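Local coordinates for maltose/maltodextrin-binding protein (PDB 2GH9) that binds maltotriose, as a periplasmic maltodextrin-binding protein of Thermus thermophilus that probably hands the sugar to a membrane transporter, at residues V75-P78 with V79-V83; L290-G293 with R294-V297. All coordinates share one frame; numbering follows the deposited sequence.

Interaction 1 (V75-P78 with V79-V83)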
ATOM      1  N   VAL A  75      19.390  -2.818   9.599  1.00 30.17           N
ATOM      2  CA  VAL A  75      19.005  -4.194   9.250  1.00 28.97           C
ATOM      3  C   VAL A  75      18.928  -4.473   7.768  1.00 28.61           C
ATOM      4  O   VAL A  75      18.732  -5.630   7.379  1.00 28.34           O
ATOM      5  CB  VAL A  75      17.675  -4.632   9.940  1.00 29.39           C
ATOM      6  CG1 VAL A  75      17.865  -4.622  11.453  1.00 27.82           C
ATOM      7  CG2 VAL A  75      16.464  -3.763   9.477  1.00 27.24           C
ATOM      8  N   LEU A  76      19.088  -3.432   6.948  1.00 28.54           N
ATOM      9  CA  LEU A  76      18.987  -3.544   5.483  1.00 28.51           C
ATOM     10  C   LEU A  76      20.371  -3.577   4.848  1.00 28.59           C
ATOM     11  O   LEU A  76      21.225  -2.755   5.167  1.00 29.02           O
ATOM     12  CB  LEU A  76      18.215  -2.357   4.874  1.00 27.76           C
ATOM     13  CG  LEU A  76      16.739  -2.142   5.260  1.00 26.68           C
ATOM     14  CD1 LEU A  76      16.113  -1.032   4.410  1.00 24.94           C
ATOM     15  CD2 LEU A  76      15.938  -3.418   5.191  1.00 23.83           C
ATOM     16  N   GLU A  77      20.580  -4.531   3.948  1.00 29.32           N
ATOM     17  CA  GLU A  77      21.789  -4.573   3.129  1.00 29.34           C
ATOM     18  C   GLU A  77      21.676  -3.547   1.989  1.00 29.54           C
ATOM     19  O   GLU A  77      20.730  -3.591   1.177  1.00 29.12           O
ATOM     20  CB  GLU A  77      22.045  -6.006   2.615  1.00 29.73           C
ATOM     21  CG  GLU A  77      23.242  -6.194   1.647  1.00 30.81           C
ATOM     22  CD  GLU A  77      24.630  -5.994   2.285  1.00 32.18           C
ATOM     23  OE1 GLU A  77      24.732  -5.817   3.510  1.00 33.14           O
ATOM     24  OE2 GLU A  77      25.629  -6.037   1.540  1.00 33.17           O
ATOM     25  N   PRO A  78      22.630  -2.590   1.924  1.00 29.18           N
ATOM     26  CA  PRO A  78      22.744  -1.753   0.722  1.00 28.99           C
ATOM     27  C   PRO A  78      22.953  -2.619  -0.526  1.00 29.01           C
ATOM     28  O   PRO A  78      23.805  -3.507  -0.516  1.00 27.75           O
ATOM     29  CB  PRO A  78      23.987  -0.905   1.003  1.00 29.22           C
ATOM     30  CG  PRO A  78      24.078  -0.870   2.481  1.00 29.62           C
ATOM     31  CD  PRO A  78      23.647  -2.234   2.927  1.00 29.55           C
ATOM     32  N   VAL A  79      22.189  -2.357  -1.591  1.00 29.24           N
ATOM     33  CA  VAL A  79      22.172  -3.248  -2.747  1.00 29.71           C
ATOM     34  C   VAL A  79      22.768  -2.649  -4.035  1.00 30.00           C
ATOM     35  O   VAL A  79      22.893  -3.352  -5.050  1.00 28.64           O
ATOM     36  CB  VAL A  79      20.732  -3.811  -3.015  1.00 29.47           C
ATOM     37  CG1 VAL A  79      20.246  -4.590  -1.810  1.00 29.61           C
ATOM     38  CG2 VAL A  79      19.735  -2.691  -3.368  1.00 29.42           C
ATOM     39  N   GLY A  80      23.131  -1.368  -3.990  1.00 30.85           N
ATOM     40  CA  GLY A  80      23.622  -0.659  -5.166  1.00 31.83           C
ATOM     41  C   GLY A  80      24.855  -1.298  -5.776  1.00 32.49           C
ATOM     42  O   GLY A  80      24.982  -1.369  -6.996  1.00 32.38           O
ATOM     43  N   LYS A  81      25.754  -1.782  -4.924  1.00 33.42           N
ATOM     44  CA  LYS A  81      26.990  -2.420  -5.386  1.00 34.27           C
ATOM     45  C   LYS A  81      26.752  -3.723  -6.170  1.00 34.84           C
ATOM     46  O   LYS A  81      27.641  -4.147  -6.919  1.00 35.47           O
ATOM     47  CB  LYS A  81      27.945  -2.679  -4.206  1.00 34.72           C
ATOM     48  CG  LYS A  81      27.511  -3.796  -3.252  1.00 35.95           C
ATOM     49  CD  LYS A  81      28.474  -3.978  -2.067  1.00 36.25           C
ATOM     50  CE  LYS A  81      27.706  -4.204  -0.767  1.00 37.87           C
ATOM     51  NZ  LYS A  81      28.602  -4.538   0.380  1.00 39.42           N
ATOM     52  N   TYR A  82      25.572  -4.352  -6.012  1.00 34.35           N
ATOM     53  CA  TYR A  82      25.267  -5.641  -6.682  1.00 33.99           C
ATOM     54  C   TYR A  82      24.514  -5.513  -8.014  1.00 33.58           C
ATOM     55  O   TYR A  82      24.207  -6.522  -8.648  1.00 33.17           O
ATOM     56  CB  TYR A  82      24.413  -6.535  -5.792  1.00 33.75           C
ATOM     57  CG  TYR A  82      24.886  -6.777  -4.379  1.00 33.67           C
ATOM     58  CD1 TYR A  82      25.903  -7.692  -4.106  1.00 34.62           C
ATOM     59  CD2 TYR A  82      24.272  -6.143  -3.305  1.00 33.76           C
ATOM     60  CE1 TYR A  82      26.316  -7.940  -2.803  1.00 33.91           C
ATOM     61  CE2 TYR A  82      24.686  -6.367  -1.996  1.00 31.86           C
ATOM     62  CZ  TYR A  82      25.706  -7.280  -1.756  1.00 33.81           C
ATOM     63  OH  TYR A  82      26.112  -7.555  -0.475  1.00 34.18           O
ATOM     64  N   VAL A  83      24.204  -4.285  -8.414  1.00 33.73           N
ATOM     65  CA  VAL A  83      23.330  -4.020  -9.544  1.00 34.52           C
ATOM     66  C   VAL A  83      24.001  -3.110 -10.582  1.00 34.72           C
ATOM     67  O   VAL A  83      24.881  -2.319 -10.267  1.00 35.11           O
ATOM     68  CB  VAL A  83      21.973  -3.394  -9.075  1.00 34.09           C
ATOM     69  CG1 VAL A  83      21.317  -4.289  -8.034  1.00 34.15           C
ATOM     70  CG2 VAL A  83      22.186  -1.997  -8.505  1.00 34.48           C
TER
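The phenol ring of Y82 meets the carboxylate of E77 at its edge: E77 OE2 lies near the ring plane beside the hydroxyl, while K81 CG lies on one ring face, 3.9 Å above the plane and over its centre. P78 O approaches obliquely, 3.3 Å from Y82 CE2. The residues form part of the loop between helices 67-72 and 85-90 of the periplasmic binding protein fold, extended through E77 and P78 and then wound into its motif, a short 3-10 turn at residues 80-82, with the backbone bond from Y82 N to V79 O at its start. That turn brings the ring back beside the extended part. Carboxylate and ring planes stand 46° apart, and the two side chains cross at about a right angle. Y82 OH donates to E77 OE2 over 2.6 Å, reaching it on the anti side and 29° out of the carboxylate plane. CG of E77 is anti to the backbone N (chi1 176°), and the bend at chi2 sends the carboxylate out to the hydroxyl end of the Y82 ring. K81 NZ adds a salt bridge to the same oxygen, E77 OE2, at 3.5 Å, and E77 OE1 is engaged by K280, so two lysines and a phenol engage this acid; together they would probably favour its ionised form. On the apolar side, V79 and P78 pack on strand 104-113 through L108 and M106, and E77 pairs by its backbone with V273 of strand 265-273. P78 O is buried without a polar partner. The V79 side chain folds back along the preceding backbone, where its CG1 comes to 3.2 Å from E77 O.

Interaction 2 (L290-G293 with R294-V297)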
ATOM      1  N   LEU A 290      13.998 -12.166  -9.113  1.00 26.85           N
ATOM      2  CA  LEU A 290      12.589 -11.829  -8.929  1.00 26.98           C
ATOM      3  C   LEU A 290      12.177 -10.536  -9.639  1.00 27.18           C
ATOM      4  O   LEU A 290      10.995 -10.326  -9.902  1.00 26.31           O
ATOM      5  CB  LEU A 290      12.258 -11.733  -7.413  1.00 26.27           C
ATOM      6  CG  LEU A 290      12.521 -12.936  -6.488  1.00 25.70           C
ATOM      7  CD1 LEU A 290      12.231 -12.588  -5.001  1.00 24.36           C
ATOM      8  CD2 LEU A 290      11.727 -14.197  -6.913  1.00 21.98           C
ATOM      9  N   VAL A 291      13.141  -9.671  -9.956  1.00 27.39           N
ATOM     10  CA  VAL A 291      12.842  -8.335 -10.464  1.00 28.15           C
ATOM     11  C   VAL A 291      13.252  -8.107 -11.928  1.00 28.76           C
ATOM     12  O   VAL A 291      13.254  -6.975 -12.408  1.00 28.66           O
ATOM     13  CB  VAL A 291      13.439  -7.206  -9.548  1.00 28.23           C
ATOM     14  CG1 VAL A 291      12.903  -7.339  -8.112  1.00 27.32           C
ATOM     15  CG2 VAL A 291      14.971  -7.195  -9.585  1.00 27.54           C
ATOM     16  N   THR A 292      13.554  -9.185 -12.645  1.00 29.73           N
ATOM     17  CA  THR A 292      13.681  -9.097 -14.105  1.00 30.35           C
ATOM     18  C   THR A 292      12.346  -8.697 -14.728  1.00 31.21           C
ATOM     19  O   THR A 292      11.280  -8.996 -14.185  1.00 30.88           O
ATOM     20  CB  THR A 292      14.127 -10.429 -14.748  1.00 30.22           C
ATOM     21  OG1 THR A 292      13.068 -11.387 -14.654  1.00 30.50           O
ATOM     22  CG2 THR A 292      15.372 -10.965 -14.074  1.00 30.37           C
ATOM     23  N   GLY A 293      12.420  -8.029 -15.880  1.00 31.69           N
ATOM     24  CA  GLY A 293      11.235  -7.611 -16.620  1.00 31.74           C
ATOM     25  C   GLY A 293      10.169  -8.694 -16.716  1.00 32.29           C
ATOM     26  O   GLY A 293       8.982  -8.449 -16.418  1.00 31.80           O
ATOM     27  N   ARG A 294      10.602  -9.887 -17.128  1.00 32.35           N
ATOM     28  CA  ARG A 294       9.736 -11.042 -17.301  1.00 32.39           C
ATOM     29  C   ARG A 294       9.030 -11.478 -16.022  1.00 31.67           C
ATOM     30  O   ARG A 294       7.841 -11.834 -16.041  1.00 30.76           O
ATOM     31  CB  ARG A 294      10.567 -12.206 -17.845  1.00 33.19           C
ATOM     32  CG  ARG A 294       9.770 -13.383 -18.345  1.00 34.44           C
ATOM     33  CD  ARG A 294      10.644 -14.297 -19.212  1.00 37.01           C
ATOM     34  NE  ARG A 294      11.167 -13.556 -20.373  1.00 41.53           N
ATOM     35  CZ  ARG A 294      10.693 -13.617 -21.623  1.00 42.36           C
ATOM     36  NH1 ARG A 294       9.678 -14.427 -21.943  1.00 42.72           N
ATOM     37  NH2 ARG A 294      11.262 -12.871 -22.570  1.00 41.98           N
ATOM     38  N   ASN A 295       9.763 -11.478 -14.915  1.00 30.54           N
ATOM     39  CA  ASN A 295       9.161 -11.841 -13.632  1.00 30.06           C
ATOM     40  C   ASN A 295       8.210 -10.760 -13.079  1.00 29.14           C
ATOM     41  O   ASN A 295       7.174 -11.085 -12.511  1.00 28.80           O
ATOM     42  CB  ASN A 295      10.220 -12.230 -12.608  1.00 29.65           C
ATOM     43  CG  ASN A 295      10.302 -13.724 -12.414  1.00 30.56           C
ATOM     44  OD1 ASN A 295       9.313 -14.438 -12.592  1.00 34.80           O
ATOM     45  ND2 ASN A 295      11.456 -14.204 -12.040  1.00 32.11           N
ATOM     46  N   LEU A 296       8.560  -9.493 -13.264  1.00 28.82           N
ATOM     47  CA  LEU A 296       7.666  -8.408 -12.879  1.00 28.31           C
ATOM     48  C   LEU A 296       6.330  -8.481 -13.630  1.00 28.05           C
ATOM     49  O   LEU A 296       5.270  -8.280 -13.018  1.00 26.98           O
ATOM     50  CB  LEU A 296       8.325  -7.058 -13.105  1.00 28.50           C
ATOM     51  CG  LEU A 296       9.522  -6.728 -12.215  1.00 28.72           C
ATOM     52  CD1 LEU A 296      10.021  -5.360 -12.569  1.00 29.51           C
ATOM     53  CD2 LEU A 296       9.209  -6.818 -10.719  1.00 27.60           C
ATOM     54  N   VAL A 297       6.391  -8.800 -14.931  1.00 26.99           N
ATOM     55  CA  VAL A 297       5.202  -8.962 -15.766  1.00 26.93           C
ATOM     56  C   VAL A 297       4.390 -10.155 -15.282  1.00 26.27           C
ATOM     57  O   VAL A 297       3.187 -10.039 -15.110  1.00 26.49           O
ATOM     58  CB  VAL A 297       5.519  -9.105 -17.309  1.00 27.07           C
ATOM     59  CG1 VAL A 297       4.283  -9.573 -18.075  1.00 27.70           C
ATOM     60  CG2 VAL A 297       5.985  -7.800 -17.905  1.00 28.19           C
TER
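With chi1 of T292 at 70°, OG1 sits between its own backbone N and carbonyl carbon and faces the first turn of helix 293-302, where it accepts a weak bond from N295 N at 3.3 Å. In L296, CG is anti to the carbonyl carbon (chi1 -67°), which carries the isobutyl group back over the peptides preceding the helix: its CG is 3.5 Å from T292 O, and CD1 is 3.6 Å from V291 O. The other methyl, CD2, lies alongside V291, 4.4 Å from its CB. The T292 and N295 side chains cross obliquely, with T292 OG1 close to N295 CB. The amide of N295 has other partners: ND2 donates to T289 O at the end of the preceding helix, and OD1 accepts a weak bond from W16 NE1. N295 CB meanwhile lies 3.4 Å from L290 O, a buried carbonyl oxygen that has no polar partner. Two regular backbone bonds open the helix. L296 N reaches T292 O at 2.9 Å, nearly straight at 170°, whereas the bond from V297 N to G293 O, 3.0 Å long, is a little more bent. Beyond the turn, the apolar side chains anchor it to its neighbours: V291 and L296 rest on strand 104-113 at A110, L290 lies against W16 and L17 of helix 11-26, and V297 touches helix 310-315. The arrangement is a threonine N-cap, here placed at the tight connection between helices 280-290 and 293-302 of a periplasmic binding protein fold.

Interaction 1 comes first along the chain, in the connection leaving helix 67-72, and is complete before helix 85-90 begins. Interaction 2 follows some two hundred residues later, where helix 280-290 gives way to helix 293-302. Each joins consecutive residues and closes just a local turn, so the two are in series and neither nests in nor crosses the other. The centres of interactions 1 and 2 lie about 19 Å apart, and the two do not touch. Strand 104-113 of the larger mixed sheet bridges them: L108 receives V79 and V83 from 75-83 and V291 from 290-297. Helix 280-290 supplies a second tie, since K288 NZ bonds to Y82 O from the same helix that carries K280.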